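Local coordinates for protein histone-lysine N-methyltransferase, H3 lysine-9 specific SUVH6 (Arabidopsis thaliana, PDB 6A5K) that methylates histone H3 with S-adenosylmethionine as methyl donor and probably recognises DNA methylated outside CG sites through its SRA domain, at residues D76-R81 / L87-P92; A95-M100 / K106-I111; T156-L161 / N211-Q216; V171-G176 / F215-I220. The protein carries 1 engineered substitution. One frame throughout, in Å; residues are numbered along the deposited sequence.

Contact 1 of 4, residues D76-R81 / L87-P92; sequences DEFQYR and LGIHKP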
loop_
_atom_site.group_PDB
_atom_site.type_symbol
_atom_site.label_atom_id
_atom_site.label_comp_id
_atom_site.label_asym_id
_atom_site.label_seq_id
_atom_site.Cartn_x
_atom_site.Cartn_y
_atom_site.Cartn_z
ATOM N N ASP A 76 10.316 -0.585 4.339
ATOM C CA ASP A 76 8.962 -0.330 4.843
ATOM C C ASP A 76 8.685 1.170 4.906
ATOM O O ASP A 76 9.574 1.962 5.228
ATOM C CB ASP A 76 8.750 -0.939 6.231
ATOM C CG ASP A 76 8.479 -2.441 6.192
ATOM O OD1 ASP A 76 8.311 -3.009 5.088
ATOM O OD2 ASP A 76 8.428 -3.056 7.282
ATOM N N GLU A 77 7.451 1.557 4.606
ATOM C CA GLU A 77 7.092 2.969 4.596
ATOM C C GLU A 77 5.947 3.266 5.549
ATOM O O GLU A 77 5.140 2.385 5.867
ATOM C CB GLU A 77 6.733 3.422 3.176
ATOM C CG GLU A 77 7.899 3.250 2.200
ATOM C CD GLU A 77 7.774 4.118 0.963
ATOM O OE1 GLU A 77 6.702 4.732 0.776
ATOM O OE2 GLU A 77 8.759 4.197 0.190
ATOM N N PHE A 78 5.902 4.519 5.992
ATOM C CA PHE A 78 4.955 5.002 6.982
ATOM C C PHE A 78 4.477 6.391 6.562
ATOM O O PHE A 78 5.265 7.191 6.048
ATOM C CB PHE A 78 5.607 5.054 8.366
ATOM C CG PHE A 78 6.412 3.829 8.693
ATOM C CD1 PHE A 78 7.777 3.784 8.420
ATOM C CD2 PHE A 78 5.802 2.707 9.235
ATOM C CE1 PHE A 78 8.515 2.646 8.695
ATOM C CE2 PHE A 78 6.538 1.563 9.521
ATOM C CZ PHE A 78 7.898 1.537 9.250
ATOM N N GLN A 79 3.195 6.673 6.756
ATOM C CA GLN A 79 2.670 8.005 6.464
ATOM C C GLN A 79 2.900 8.948 7.641
ATOM O O GLN A 79 3.316 10.101 7.470
ATOM C CB GLN A 79 1.177 7.949 6.142
ATOM C CG GLN A 79 0.601 9.311 5.749
ATOM C CD GLN A 79 -0.896 9.273 5.530
ATOM O OE1 GLN A 79 -1.468 8.214 5.285
ATOM N NE2 GLN A 79 -1.540 10.432 5.623
ATOM N N TYR A 80 2.634 8.447 8.840
ATOM C CA TYR A 80 2.708 9.264 10.040
ATOM C C TYR A 80 3.858 8.859 10.950
ATOM O O TYR A 80 4.149 7.671 11.114
ATOM C CB TYR A 80 1.401 9.176 10.820
ATOM C CG TYR A 80 0.177 9.672 10.086
ATOM C CD1 TYR A 80 -0.122 11.026 10.037
ATOM C CD2 TYR A 80 -0.712 8.781 9.484
ATOM C CE1 TYR A 80 -1.251 11.484 9.394
ATOM C CE2 TYR A 80 -1.846 9.240 8.831
ATOM C CZ TYR A 80 -2.108 10.589 8.796
ATOM O OH TYR A 80 -3.232 11.062 8.165
ATOM N N ARG A 81 4.492 9.856 11.556
ATOM C CA ARG A 81 5.523 9.610 12.552
ATOM C C ARG A 81 4.985 8.744 13.687
ATOM O O ARG A 81 5.717 7.928 14.251
ATOM C CB ARG A 81 6.055 10.937 13.102
ATOM C CG ARG A 81 7.565 11.100 13.020
ATOM C CD ARG A 81 7.994 12.338 13.789
ATOM N NE ARG A 81 9.439 12.547 13.794
ATOM C CZ ARG A 81 10.083 13.308 12.914
ATOM N NH1 ARG A 81 9.413 13.929 11.950
ATOM N NH2 ARG A 81 11.398 13.444 12.997
ATOM N N LEU A 87 4.673 1.012 16.623
ATOM C CA LEU A 87 5.464 -0.202 16.410
ATOM C C LEU A 87 6.695 -0.300 17.310
ATOM O O LEU A 87 7.350 -1.345 17.362
ATOM C CB LEU A 87 5.910 -0.282 14.947
ATOM C CG LEU A 87 4.819 -0.372 13.881
ATOM C CD1 LEU A 87 5.441 -0.496 12.478
ATOM C CD2 LEU A 87 3.899 -1.540 14.180
ATOM N N GLY A 88 7.008 0.781 18.017
ATOM C CA GLY A 88 8.190 0.818 18.859
ATOM C C GLY A 88 9.487 0.941 18.075
ATOM O O GLY A 88 10.558 0.589 18.570
ATOM N N ILE A 89 9.392 1.430 16.843
ATOM C CA ILE A 89 10.571 1.657 16.003
ATOM C C ILE A 89 11.335 2.892 16.474
ATOM O O ILE A 89 12.569 2.921 16.498
ATOM C CB ILE A 89 10.183 1.859 14.520
ATOM C CG1 ILE A 89 9.572 0.585 13.938
ATOM C CG2 ILE A 89 11.390 2.287 13.691
ATOM C CD1 ILE A 89 9.034 0.774 12.539
ATOM N N HIS A 90 10.569 3.917 16.819
ATOM C CA HIS A 90 11.090 5.226 17.189
ATOM C C HIS A 90 10.045 5.845 18.100
ATOM O O HIS A 90 8.914 6.077 17.676
ATOM C CB HIS A 90 11.342 6.086 15.944
ATOM C CG HIS A 90 12.013 7.396 16.225
ATOM N ND1 HIS A 90 13.377 7.509 16.402
ATOM C CD2 HIS A 90 11.517 8.652 16.321
ATOM C CE1 HIS A 90 13.689 8.777 16.604
ATOM N NE2 HIS A 90 12.578 9.492 16.568
ATOM N N LYS A 91 10.407 6.080 19.356
ATOM C CA LYS A 91 9.418 6.455 20.366
ATOM C C LYS A 91 9.035 7.943 20.386
ATOM O O LYS A 91 7.851 8.255 20.500
ATOM C CB LYS A 91 9.903 6.026 21.753
ATOM C CG LYS A 91 10.033 4.515 21.915
ATOM C CD LYS A 91 8.670 3.863 22.074
ATOM C CE LYS A 91 8.768 2.343 22.073
ATOM N NZ LYS A 91 9.791 1.852 23.039
ATOM N N PRO A 92 10.015 8.868 20.276
ATOM C CA PRO A 92 9.622 10.283 20.335
ATOM C C PRO A 92 8.667 10.687 19.216
ATOM O O PRO A 92 8.866 10.309 18.057
ATOM C CB PRO A 92 10.955 11.028 20.192
ATOM C CG PRO A 92 11.982 10.063 20.671
ATOM C CD PRO A 92 11.482 8.723 20.215
HETATM O O HOH W 1 10.047 11.756 16.200
HETATM O O HOH W 2 8.030 8.750 15.575
#
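The ring of F78 meets two methyl groups at a slant: I89 CD1 approaches its outermost atom CZ at 3.6 Å, while L87 CD1 lies 3.8 Å from the neighbouring CE2. The branches come from the C-terminal end of helix 81-87 of the SRA domain and from the loop that follows. That end is a Schellman motif with G88 as its C-prime residue: the backbone turns there with positive phi, which suits a residue without a side chain. L87 and I89, flanking G88, both reach the ring. A flat, apolar ring suits F78's buried place between its short strand and the helix end; L14 of helix 5-29 and L84 add to its surroundings. The chain of I89 is extended to its tip (chi2 174°), which carries CD1 out to the ring. A second flat group, the imidazole of H90, has P92 CD 3.8 Å above one face, displaced toward its rim, and two waters lie at its edge in the ring plane. These waters tie the segments together. One accepts from R81 NE and donates to P92 O; the other donates both to R81 O, at 2.8 Å, and to P92 O, at 3.0 Å.

Contact 2 of 4, residues A95-M100 / K106-I111; sequences AGIDYM and KVATSI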
loop_
_atom_site.group_PDB
_atom_site.type_symbol
_atom_site.label_atom_id
_atom_site.label_comp_id
_atom_site.label_asym_id
_atom_site.label_seq_id
_atom_site.Cartn_x
_atom_site.Cartn_y
_atom_site.Cartn_z
ATOM N N ALA A 95 10.955 14.417 18.356
ATOM C CA ALA A 95 12.419 14.446 18.397
ATOM C C ALA A 95 13.037 13.516 17.354
ATOM O O ALA A 95 12.460 12.485 16.995
ATOM C CB ALA A 95 12.918 14.085 19.787
ATOM N N GLY A 96 14.214 13.894 16.867
ATOM C CA GLY A 96 14.882 13.148 15.816
ATOM C C GLY A 96 15.681 11.957 16.312
ATOM O O GLY A 96 15.916 11.018 15.559
ATOM N N ILE A 97 16.104 11.989 17.573
ATOM C CA ILE A 97 16.943 10.921 18.114
ATOM C C ILE A 97 16.262 10.167 19.255
ATOM O O ILE A 97 15.774 10.770 20.204
ATOM C CB ILE A 97 18.295 11.461 18.635
ATOM C CG1 ILE A 97 19.024 12.242 17.543
ATOM C CG2 ILE A 97 19.171 10.312 19.130
ATOM C CD1 ILE A 97 20.223 13.023 18.056
ATOM N N ASP A 98 16.241 8.845 19.150
ATOM C CA ASP A 98 15.781 7.982 20.222
ATOM C C ASP A 98 16.961 7.155 20.718
ATOM O O ASP A 98 17.821 6.719 19.919
ATOM C CB ASP A 98 14.646 7.069 19.752
ATOM C CG ASP A 98 13.849 6.477 20.910
ATOM O OD1 ASP A 98 14.034 6.925 22.059
ATOM O OD2 ASP A 98 13.014 5.579 20.665
ATOM N N TYR A 99 16.971 6.922 22.027
ATOM C CA TYR A 99 18.093 6.269 22.680
ATOM C C TYR A 99 17.675 5.450 23.896
ATOM O O TYR A 99 16.534 5.525 24.359
ATOM C CB TYR A 99 19.140 7.306 23.088
ATOM C CG TYR A 99 18.636 8.408 23.994
ATOM C CD1 TYR A 99 18.123 9.587 23.464
ATOM C CD2 TYR A 99 18.691 8.280 25.379
ATOM C CE1 TYR A 99 17.668 10.600 24.284
ATOM C CE2 TYR A 99 18.236 9.290 26.205
ATOM C CZ TYR A 99 17.728 10.448 25.650
ATOM O OH TYR A 99 17.274 11.461 26.464
HETATM N N MSE A 100 18.609 4.658 24.405
HETATM C CA MSE A 100 18.314 3.785 25.530
HETATM C C MSE A 100 19.551 3.602 26.390
HETATM O O MSE A 100 20.676 3.826 25.938
HETATM C CB MSE A 100 17.791 2.429 25.042
HETATM C CG MSE A 100 18.867 1.448 24.604
HETATM SE SE MSE A 100 18.148 -0.256 23.909
HETATM C CE MSE A 100 19.770 -1.315 24.137
ATOM N N LYS A 106 24.328 5.763 27.549
ATOM C CA LYS A 106 23.157 5.680 26.694
ATOM C C LYS A 106 23.635 5.721 25.258
ATOM O O LYS A 106 24.572 6.452 24.937
ATOM C CB LYS A 106 22.176 6.819 26.980
ATOM C CG LYS A 106 21.522 6.735 28.351
ATOM C CD LYS A 106 20.918 8.066 28.764
ATOM C CE LYS A 106 20.216 7.957 30.116
ATOM N NZ LYS A 106 19.778 9.284 30.635
ATOM N N VAL A 107 23.019 4.911 24.404
ATOM C CA VAL A 107 23.351 4.915 22.991
ATOM C C VAL A 107 22.079 5.137 22.202
ATOM O O VAL A 107 20.990 4.798 22.668
ATOM C CB VAL A 107 24.020 3.602 22.535
ATOM C CG1 VAL A 107 25.348 3.396 23.260
ATOM C CG2 VAL A 107 23.079 2.410 22.738
ATOM N N ALA A 108 22.213 5.721 21.016
ATOM C CA ALA A 108 21.054 5.929 20.158
ATOM C C ALA A 108 20.485 4.599 19.689
ATOM O O ALA A 108 21.228 3.658 19.407
ATOM C CB ALA A 108 21.419 6.785 18.964
ATOM N N THR A 109 19.163 4.529 19.595
ATOM C CA THR A 109 18.512 3.357 19.037
ATOM C C THR A 109 18.016 3.664 17.633
ATOM O O THR A 109 18.018 2.796 16.756
ATOM C CB THR A 109 17.332 2.905 19.894
ATOM O OG1 THR A 109 16.468 4.026 20.122
ATOM C CG2 THR A 109 17.826 2.352 21.237
ATOM N N SER A 110 17.577 4.901 17.417
ATOM C CA SER A 110 17.025 5.228 16.101
ATOM C C SER A 110 17.042 6.719 15.833
ATOM O O SER A 110 16.976 7.511 16.760
ATOM C CB SER A 110 15.594 4.698 15.972
ATOM O OG SER A 110 14.753 5.315 16.929
ATOM N N ILE A 111 17.152 7.101 14.565
ATOM C CA ILE A 111 17.044 8.504 14.197
ATOM C C ILE A 111 16.100 8.685 13.016
ATOM O O ILE A 111 16.004 7.820 12.143
ATOM C CB ILE A 111 18.420 9.130 13.837
ATOM C CG1 ILE A 111 19.042 8.433 12.624
ATOM C CG2 ILE A 111 19.360 9.089 15.039
ATOM C CD1 ILE A 111 20.402 9.013 12.205
#
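T109 and M100, present as selenomethionine, set their side chains at about a right angle in this antiparallel hairpin of the SRA domain, with T109 CG2 3.6 Å from M100 CG. I97 and I111 run alongside each other in the same direction, with I97 CG1 against I111 CG2 at 4.0 Å; I97 lies under helix 156-167, while I111 packs on V173 and Y129. Near the turn the aliphatic chain of K106 slants past the Y99 ring, its CD 3.9 Å from Y99 CE2, so that the ammonium can stay at the surface. The strands carry a classic beta bulge, in which T109 and S110 lie opposite D98. Both backbone N-H groups reach D98 O from the same face of its carbonyl plane, T109 N at 2.6 Å and S110 N at 3.1 Å. With chi1 at 52°, T109 OG1 is turned back beside that carbonyl and adds a weak bond. Replacing T109 by an alanine is likely to cost D98 O its weak hydroxyl donor and to leave a gap beside M100. H64 and the K91 N-H hold the D98 carboxylate, and H90 bonds S110 OG. The clustered donors imply that the buried D98 carbonyl is well satisfied and probably polarised.

Contact 3 of 4, residues T156-L161 / N211-Q216; sequences TGNLAL and NVFKFQ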
loop_
_atom_site.group_PDB
_atom_site.type_symbol
_atom_site.label_atom_id
_atom_site.label_comp_id
_atom_site.label_asym_id
_atom_site.label_seq_id
_atom_site.Cartn_x
_atom_site.Cartn_y
_atom_site.Cartn_z
ATOM N N THR A 156 21.660 14.452 26.217
ATOM C CA THR A 156 20.536 13.628 25.758
ATOM C C THR A 156 20.788 12.907 24.425
ATOM O O THR A 156 21.711 12.099 24.314
ATOM C CB THR A 156 19.246 14.472 25.637
ATOM O OG1 THR A 156 19.480 15.598 24.783
ATOM C CG2 THR A 156 18.810 14.975 27.007
ATOM N N GLY A 157 19.965 13.203 23.422
ATOM C CA GLY A 157 20.067 12.556 22.122
ATOM C C GLY A 157 21.416 12.690 21.434
ATOM O O GLY A 157 21.985 11.706 20.950
ATOM N N ASN A 158 21.935 13.910 21.384
ATOM C CA ASN A 158 23.227 14.139 20.751
ATOM C C ASN A 158 24.338 13.345 21.440
ATOM O O ASN A 158 25.196 12.742 20.775
ATOM C CB ASN A 158 23.562 15.630 20.743
ATOM C CG ASN A 158 22.666 16.425 19.803
ATOM O OD1 ASN A 158 22.026 15.866 18.909
ATOM N ND2 ASN A 158 22.622 17.738 19.998
ATOM N N LEU A 159 24.308 13.336 22.772
ATOM C CA LEU A 159 25.291 12.595 23.559
ATOM C C LEU A 159 25.163 11.095 23.325
ATOM O O LEU A 159 26.162 10.383 23.259
ATOM C CB LEU A 159 25.140 12.909 25.055
ATOM C CG LEU A 159 26.108 12.198 26.007
ATOM C CD1 LEU A 159 27.550 12.560 25.677
ATOM C CD2 LEU A 159 25.796 12.538 27.453
ATOM N N ALA A 160 23.929 10.612 23.196
ATOM C CA ALA A 160 23.702 9.191 22.957
ATOM C C ALA A 160 24.263 8.776 21.600
ATOM O O ALA A 160 24.887 7.718 21.465
ATOM C CB ALA A 160 22.221 8.867 23.036
ATOM N N LEU A 161 24.021 9.612 20.594
ATOM C CA LEU A 161 24.509 9.336 19.249
ATOM C C LEU A 161 26.037 9.353 19.244
ATOM O O LEU A 161 26.673 8.527 18.585
ATOM C CB LEU A 161 23.938 10.353 18.257
ATOM C CG LEU A 161 23.853 10.018 16.766
ATOM C CD1 LEU A 161 23.279 8.623 16.512
ATOM C CD2 LEU A 161 23.027 11.084 16.045
ATOM N N ASN A 211 25.595 27.220 16.784
ATOM C CA ASN A 211 26.382 25.992 16.811
ATOM C C ASN A 211 25.559 24.699 16.729
ATOM O O ASN A 211 24.572 24.547 17.448
ATOM C CB ASN A 211 27.215 26.003 18.087
ATOM C CG ASN A 211 28.463 25.181 17.978
ATOM O OD1 ASN A 211 28.393 23.960 17.927
ATOM N ND2 ASN A 211 29.620 25.840 17.951
ATOM N N VAL A 212 25.962 23.767 15.861
ATOM C CA VAL A 212 25.271 22.480 15.751
ATOM C C VAL A 212 26.214 21.275 15.658
ATOM O O VAL A 212 27.358 21.389 15.220
ATOM C CB VAL A 212 24.334 22.435 14.517
ATOM C CG1 VAL A 212 23.259 23.511 14.607
ATOM C CG2 VAL A 212 25.135 22.563 13.226
ATOM N N PHE A 213 25.710 20.115 16.062
ATOM C CA PHE A 213 26.446 18.864 15.927
ATOM C C PHE A 213 26.048 18.121 14.660
ATOM O O PHE A 213 24.871 18.076 14.299
ATOM C CB PHE A 213 26.218 17.962 17.145
ATOM C CG PHE A 213 26.794 18.508 18.414
ATOM C CD1 PHE A 213 26.016 19.261 19.280
ATOM C CD2 PHE A 213 28.120 18.280 18.738
ATOM C CE1 PHE A 213 26.553 19.768 20.451
ATOM C CE2 PHE A 213 28.663 18.788 19.908
ATOM C CZ PHE A 213 27.879 19.531 20.764
ATOM N N LYS A 214 27.037 17.536 13.994
ATOM C CA LYS A 214 26.789 16.707 12.825
ATOM C C LYS A 214 27.468 15.353 13.009
ATOM O O LYS A 214 28.535 15.266 13.612
ATOM C CB LYS A 214 27.285 17.395 11.555
ATOM C CG LYS A 214 26.579 18.711 11.261
ATOM C CD LYS A 214 26.225 18.837 9.792
ATOM C CE LYS A 214 25.398 20.085 9.534
ATOM N NZ LYS A 214 24.883 20.130 8.134
ATOM N N PHE A 215 26.840 14.306 12.485
ATOM C CA PHE A 215 27.282 12.930 12.689
ATOM C C PHE A 215 27.393 12.234 11.340
ATOM O O PHE A 215 26.541 12.423 10.475
ATOM C CB PHE A 215 26.294 12.164 13.591
ATOM C CG PHE A 215 26.075 12.797 14.940
ATOM C CD1 PHE A 215 25.186 13.856 15.091
ATOM C CD2 PHE A 215 26.738 12.319 16.063
ATOM C CE1 PHE A 215 24.976 14.436 16.332
ATOM C CE2 PHE A 215 26.535 12.890 17.309
ATOM C CZ PHE A 215 25.655 13.954 17.443
ATOM N N GLN A 216 28.433 11.432 11.148
ATOM C CA GLN A 216 28.504 10.610 9.946
ATOM C C GLN A 216 28.185 9.163 10.288
ATOM O O GLN A 216 28.799 8.584 11.174
ATOM C CB GLN A 216 29.882 10.705 9.283
ATOM C CG GLN A 216 30.065 9.727 8.135
ATOM C CD GLN A 216 31.375 9.923 7.411
ATOM O OE1 GLN A 216 31.600 10.960 6.792
ATOM N NE2 GLN A 216 32.248 8.929 7.483
#
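Helix 156-167 packs across the curled sheet of the SRA domain, and here its first turns rest on strand 211-219. The segment axes approach to 10.1 Å at an angle of 33°, a spacing filled by large side chains. L161 CD2 sits over the centre of the F215 ring, 3.6 Å from its centroid and only 12° off the ring normal, a CH-pi contact. L161 CG stands anti to the backbone N (chi1 -157°), which lays CB, CG and CD2 all along the same ring. At the far end of the ring, the backbone oxygen of N158 approaches F215 CZ obliquely at 3.6 Å. A leucine in place of F215 would probably lose this broad platform, leaving L161 CD2 without its aromatic face and a gap beneath the helix. One turn earlier, N158 ND2 comes within 3.8 Å of F213 CD1, the amide and ring planes oblique to each other. Asparagine suits this site because its amide works in two directions: OD1 accepts from Q132 N and ND2 makes a weak bond to K153 O, which ties the helix to nearby loops. Through F213 and F215, two residues apart on strand 211-219, the helix covers one side of the curled SRA sheet.

Contact 4 of 4, residues V171-G176 / F215-I220; sequences VRVIRG and FQLRRI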
loop_
_atom_site.group_PDB
_atom_site.type_symbol
_atom_site.label_atom_id
_atom_site.label_comp_id
_atom_site.label_asym_id
_atom_site.label_seq_id
_atom_site.Cartn_x
_atom_site.Cartn_y
_atom_site.Cartn_z
ATOM N N VAL A 171 22.263 1.636 14.817
ATOM C CA VAL A 171 21.268 2.698 14.871
ATOM C C VAL A 171 20.283 2.521 13.713
ATOM O O VAL A 171 20.696 2.438 12.552
ATOM C CB VAL A 171 21.923 4.103 14.783
ATOM C CG1 VAL A 171 20.858 5.205 14.768
ATOM C CG2 VAL A 171 22.911 4.315 15.929
ATOM N N ARG A 172 18.990 2.454 14.013
ATOM C CA ARG A 172 17.996 2.399 12.940
ATOM C C ARG A 172 17.847 3.770 12.295
ATOM O O ARG A 172 17.669 4.771 12.983
ATOM C CB ARG A 172 16.636 1.916 13.458
ATOM C CG ARG A 172 16.592 0.448 13.833
ATOM C CD ARG A 172 15.182 0.008 14.269
ATOM N NE ARG A 172 14.717 0.751 15.439
ATOM C CZ ARG A 172 15.071 0.479 16.692
ATOM N NH1 ARG A 172 15.911 -0.514 16.949
ATOM N NH2 ARG A 172 14.599 1.215 17.691
ATOM N N VAL A 173 17.916 3.823 10.970
ATOM C CA VAL A 173 17.698 5.083 10.285
ATOM C C VAL A 173 16.341 5.098 9.578
ATOM O O VAL A 173 16.057 4.250 8.730
ATOM C CB VAL A 173 18.826 5.368 9.273
ATOM C CG1 VAL A 173 18.442 6.516 8.340
ATOM C CG2 VAL A 173 20.123 5.683 10.015
ATOM N N ILE A 174 15.495 6.042 9.980
ATOM C CA ILE A 174 14.228 6.300 9.305
ATOM C C ILE A 174 14.408 7.580 8.497
ATOM O O ILE A 174 14.664 8.655 9.051
ATOM C CB ILE A 174 13.042 6.437 10.289
ATOM C CG1 ILE A 174 12.801 5.129 11.056
ATOM C CG2 ILE A 174 11.762 6.828 9.560
ATOM C CD1 ILE A 174 13.609 5.007 12.334
ATOM N N ARG A 175 14.301 7.461 7.182
ATOM C CA ARG A 175 14.527 8.597 6.303
ATOM C C ARG A 175 13.216 9.282 5.952
ATOM O O ARG A 175 12.269 8.638 5.489
ATOM C CB ARG A 175 15.252 8.145 5.031
ATOM C CG ARG A 175 15.562 9.249 4.033
ATOM C CD ARG A 175 16.384 8.708 2.859
ATOM N NE ARG A 175 15.675 7.656 2.132
ATOM C CZ ARG A 175 14.717 7.883 1.236
ATOM N NH1 ARG A 175 14.358 9.128 0.952
ATOM N NH2 ARG A 175 14.125 6.868 0.618
ATOM N N GLY A 176 13.159 10.590 6.178
ATOM C CA GLY A 176 12.023 11.380 5.743
ATOM C C GLY A 176 12.167 11.688 4.267
ATOM O O GLY A 176 13.222 12.151 3.834
ATOM N N PHE A 215 26.840 14.306 12.485
ATOM C CA PHE A 215 27.282 12.930 12.689
ATOM C C PHE A 215 27.393 12.234 11.340
ATOM O O PHE A 215 26.541 12.423 10.475
ATOM C CB PHE A 215 26.294 12.164 13.591
ATOM C CG PHE A 215 26.075 12.797 14.940
ATOM C CD1 PHE A 215 25.186 13.856 15.091
ATOM C CD2 PHE A 215 26.738 12.319 16.063
ATOM C CE1 PHE A 215 24.976 14.436 16.332
ATOM C CE2 PHE A 215 26.535 12.890 17.309
ATOM C CZ PHE A 215 25.655 13.954 17.443
ATOM N N GLN A 216 28.433 11.432 11.148
ATOM C CA GLN A 216 28.504 10.610 9.946
ATOM C C GLN A 216 28.185 9.163 10.288
ATOM O O GLN A 216 28.799 8.584 11.174
ATOM C CB GLN A 216 29.882 10.705 9.283
ATOM C CG GLN A 216 30.065 9.727 8.135
ATOM C CD GLN A 216 31.375 9.923 7.411
ATOM O OE1 GLN A 216 31.600 10.960 6.792
ATOM N NE2 GLN A 216 32.248 8.929 7.483
ATOM N N LEU A 217 27.215 8.592 9.585
ATOM C CA LEU A 217 26.841 7.196 9.765
ATOM C C LEU A 217 27.107 6.412 8.487
ATOM O O LEU A 217 27.019 6.956 7.388
ATOM C CB LEU A 217 25.367 7.062 10.156
ATOM C CG LEU A 217 24.895 7.682 11.476
ATOM C CD1 LEU A 217 24.650 9.181 11.332
ATOM C CD2 LEU A 217 23.645 6.979 12.000
ATOM N N ARG A 218 27.436 5.133 8.638
ATOM C CA ARG A 218 27.657 4.263 7.490
ATOM C C ARG A 218 26.830 2.989 7.631
ATOM O O ARG A 218 26.806 2.356 8.689
ATOM C CB ARG A 218 29.145 3.923 7.329
ATOM C CG ARG A 218 29.448 3.093 6.088
ATOM C CD ARG A 218 30.931 2.732 5.993
ATOM N NE ARG A 218 31.785 3.917 5.960
ATOM C CZ ARG A 218 32.175 4.528 4.845
ATOM N NH1 ARG A 218 31.784 4.071 3.664
ATOM N NH2 ARG A 218 32.954 5.600 4.912
ATOM N N ARG A 219 26.155 2.625 6.549
ATOM C CA ARG A 219 25.255 1.483 6.555
ATOM C C ARG A 219 26.006 0.173 6.767
ATOM O O ARG A 219 27.045 -0.068 6.154
ATOM C CB ARG A 219 24.469 1.436 5.246
ATOM C CG ARG A 219 23.181 0.639 5.315
ATOM C CD ARG A 219 22.334 0.927 4.094
ATOM N NE ARG A 219 21.002 0.343 4.185
ATOM C CZ ARG A 219 20.591 -0.704 3.473
ATOM N NH1 ARG A 219 21.410 -1.290 2.610
ATOM N NH2 ARG A 219 19.355 -1.158 3.615
ATOM N N ILE A 220 25.478 -0.666 7.649
ATOM C CA ILE A 220 26.077 -1.969 7.914
ATOM C C ILE A 220 25.904 -2.889 6.707
ATOM O O ILE A 220 24.793 -3.072 6.222
ATOM C CB ILE A 220 25.460 -2.614 9.172
ATOM C CG1 ILE A 220 25.838 -1.801 10.416
ATOM C CG2 ILE A 220 25.904 -4.066 9.316
ATOM C CD1 ILE A 220 25.038 -2.168 11.636
#
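L217 reaches from strand 211-219 toward V171 and V173, which extend from strand 171-176 across the interior of the same curled sheet of the SRA domain. Its CB leaves the backbone pointing at the other strand, yet L217 CB stays 5.4 Å from V173 CG2. CG is placed beside the backbone N and anti to the carbonyl carbon (chi1 -63°), and from it the two methyls part. L217 CD1 stays close to its own strand, 4.3 Å from I111 CD1. CD2, which continues the extended line from CA through CB and CG, makes the crossing: L217 CD2 lies 4.3 Å from V171 CG1 and 4.2 Å from V173 CG2, so the leucine tip rests against both valines, which stand two residues apart on one side of their strand. I111 CD1 packs on the same leucine methyl and comes closer still. Each type fits its place: the short branched valines present methyls close to their strand, while the longer leucine reaches across a CA-CA separation of 8.8 Å between V171 and L217. The contact is loose and wholly apolar, as suits a buried interior. The two strands are not partners: strand 190-205 pairs antiparallel with both, strand 105-113 runs parallel on the other side of 171-176 and supplies I111, and L127 of strand 126-130 touches both V173 and L217.

How the contacts relate
All four contacts lie in the SRA domain and reach the same mixed, curled sheet. Contact 1 comes first along the chain and is closed before contact 2 opens; contacts 3 and 4 follow and end together on strand 211-219, sharing F215 and Q216. Centres of contacts 2 and 3 are about 10 Å apart, those of 2 and 4 about 11 Å, whereas 1 and 3 lie about 21 Å apart without touching. Contact 2 touches all three others, and contact 4 also meets the loop of contact 1. Loop, hairpin, helix and curved sheet thereby form one continuous body, consistent with a compact SRA domain that probably reads methylated DNA.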